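Local coordinates for galactose-binding lectin (Arachis hypogaea, PDB 6VAW), which binds D-galactose and galactose-based ligands as a calcium- and manganese-containing homotetrameric legume lectin, at residues I166-S169 with S170-T173. Sequence-based numbering, arbitrary orientation.
Sequences IYDS and STKT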
ATOM      1  N   ILE A 166      11.888   6.477  12.399  1.00 19.06           N
ATOM      2  CA  ILE A 166      12.458   6.747  11.073  1.00 18.78           C
ATOM      3  C   ILE A 166      13.944   6.474  11.145  1.00 20.35           C
ATOM      4  O   ILE A 166      14.630   7.091  11.972  1.00 20.11           O
ATOM      5  CB  ILE A 166      12.208   8.189  10.545  1.00 20.73           C
ATOM      6  CG1 ILE A 166      10.723   8.530  10.397  1.00 21.22           C
ATOM      7  CG2 ILE A 166      12.962   8.432   9.212  1.00 22.83           C
ATOM      8  CD1 ILE A 166      10.492  10.044  10.154  1.00 22.06           C
ATOM      9  N   TYR A 167      14.448   5.595  10.258  1.00 17.15           N
ATOM     10  CA  TYR A 167      15.896   5.421  10.142  1.00 15.52           C
ATOM     11  C   TYR A 167      16.320   5.978   8.791  1.00 20.10           C
ATOM     12  O   TYR A 167      15.855   5.505   7.749  1.00 17.84           O
ATOM     13  CB  TYR A 167      16.361   3.974  10.348  1.00 17.55           C
ATOM     14  CG  TYR A 167      17.867   3.842  10.286  1.00 18.57           C
ATOM     15  CD1 TYR A 167      18.673   4.339  11.311  1.00 20.59           C
ATOM     16  CD2 TYR A 167      18.496   3.341   9.149  1.00 19.32           C
ATOM     17  CE1 TYR A 167      20.065   4.283  11.231  1.00 21.10           C
ATOM     18  CE2 TYR A 167      19.884   3.274   9.060  1.00 18.30           C
ATOM     19  CZ  TYR A 167      20.668   3.737  10.109  1.00 23.95           C
ATOM     20  OH  TYR A 167      22.041   3.644  10.057  1.00 25.43           O
ATOM     21  N   ASP A 168      17.107   7.052   8.809  1.00 20.55           N
ATOM     22  CA  ASP A 168      17.619   7.681   7.591  1.00 19.80           C
ATOM     23  C   ASP A 168      19.032   7.132   7.314  1.00 22.86           C
ATOM     24  O   ASP A 168      19.971   7.497   8.018  1.00 22.97           O
ATOM     25  CB  ASP A 168      17.651   9.209   7.727  1.00 20.59           C
ATOM     26  CG  ASP A 168      18.269   9.853   6.496  1.00 23.71           C
ATOM     27  OD1 ASP A 168      17.676   9.743   5.400  1.00 24.52           O
ATOM     28  OD2 ASP A 168      19.357  10.399   6.610  1.00 22.89           O
ATOM     29  N   SER A 169      19.189   6.279   6.308  1.00 22.63           N
ATOM     30  CA  SER A 169      20.487   5.630   6.048  1.00 22.79           C
ATOM     31  C   SER A 169      21.648   6.606   5.759  1.00 28.25           C
ATOM     32  O   SER A 169      22.724   6.378   6.312  1.00 29.55           O
ATOM     33  CB  SER A 169      20.383   4.602   4.925  1.00 27.01           C
ATOM     34  OG  SER A 169      20.062   5.188   3.676  1.00 35.40           O
ATOM     35  N   SER A 170      21.430   7.702   4.978  1.00 25.70           N
ATOM     36  CA  SER A 170      22.486   8.680   4.627  1.00 26.04           C
ATOM     37  C   SER A 170      23.147   9.338   5.872  1.00 27.71           C
ATOM     38  O   SER A 170      24.385   9.411   5.947  1.00 27.29           O
ATOM     39  CB  SER A 170      21.933   9.760   3.700  1.00 30.87           C
ATOM     40  OG  SER A 170      22.941  10.680   3.318  1.00 42.05           O
ATOM     41  N   THR A 171      22.348   9.774   6.842  1.00 21.72           N
ATOM     42  CA  THR A 171      22.853  10.411   8.080  1.00 20.65           C
ATOM     43  C   THR A 171      23.038   9.395   9.215  1.00 22.94           C
ATOM     44  O   THR A 171      23.585   9.748  10.267  1.00 21.70           O
ATOM     45  CB  THR A 171      21.924  11.530   8.581  1.00 24.68           C
ATOM     46  OG1 THR A 171      20.660  10.952   8.881  1.00 22.66           O
ATOM     47  CG2 THR A 171      21.815  12.676   7.620  1.00 22.52           C
ATOM     48  N   LYS A 172      22.550   8.152   9.010  1.00 21.37           N
ATOM     49  CA  LYS A 172      22.596   7.043   9.984  1.00 20.74           C
ATOM     50  C   LYS A 172      21.784   7.436  11.260  1.00 21.38           C
ATOM     51  O   LYS A 172      22.062   6.953  12.355  1.00 21.40           O
ATOM     52  CB  LYS A 172      24.055   6.649  10.330  1.00 21.42           C
ATOM     53  CG  LYS A 172      24.844   6.189   9.099  1.00 33.15           C
ATOM     54  CD  LYS A 172      26.336   6.005   9.368  1.00 51.15           C
ATOM     55  CE  LYS A 172      27.074   5.497   8.141  1.00 70.48           C
ATOM     56  NZ  LYS A 172      27.181   6.524   7.065  1.00 83.78           N
ATOM     57  N   THR A 173      20.784   8.306  11.103  1.00 17.95           N
ATOM     58  CA  THR A 173      19.991   8.778  12.243  1.00 18.21           C
ATOM     59  C   THR A 173      18.766   7.921  12.461  1.00 20.57           C
ATOM     60  O   THR A 173      17.998   7.700  11.531  1.00 20.28           O
ATOM     61  CB  THR A 173      19.580  10.267  12.055  1.00 26.78           C
ATOM     62  OG1 THR A 173      20.763  11.060  11.901  1.00 29.74           O
ATOM     63  CG2 THR A 173      18.756  10.799  13.233  1.00 24.21           C
TER
HETATM   64  O   HOH W   1      18.928   8.291   3.451  1.00 32.39           O
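Two donors of Thr171 grip Asp168 OD2: the hydroxyl OG1 at 2.7 Å, on the anti lone pair of that oxygen, and the backbone N at 3.1 Å, which arrives from above the carboxylate plane, 38° out of it. CG of Asp168 stands anti to its own N (chi1 176°), which carries the carboxylate over the turn, where the side chain of Thr171 crosses it at about a right angle. The other carboxylate oxygen, OD1, accepts from a water at 2.7 Å that in turn takes the N-H of Ser170, so direct and water-mediated bonds from two successive turn amides fix the rotation of the group. The backbone itself closes as an antiparallel hairpin with a G1 beta bulge, Lys172 and Thr173 both facing Asp168. Asp168 N gives a nearly straight bond to Thr173 O (2.9 Å), whereas Asp168 O receives two weak bonds, from Lys172 N and Thr173 N. Lys172 takes up the left-handed backbone conformation of the bulge. The Tyr167 side chain runs alongside that of Lys172, pointing the same way; its OH lies 3.6 Å from Lys172 CB, while its main polar partner is Val192 O. Thr173 O meets the ring obliquely, 3.4 Å from Tyr167 CD1. The turn joins strand 159-168 to strand 173-179 in the large antiparallel sheet of the legume lectin fold, far from the sugar and metal sites. Lys172 and Thr173 touch Val191 of strand 185-191, and the face bearing Asp168 and Thr173 packs on a second subunit, whose Thr187 OG1 is hydrogen-bonded to Asp168 OD1.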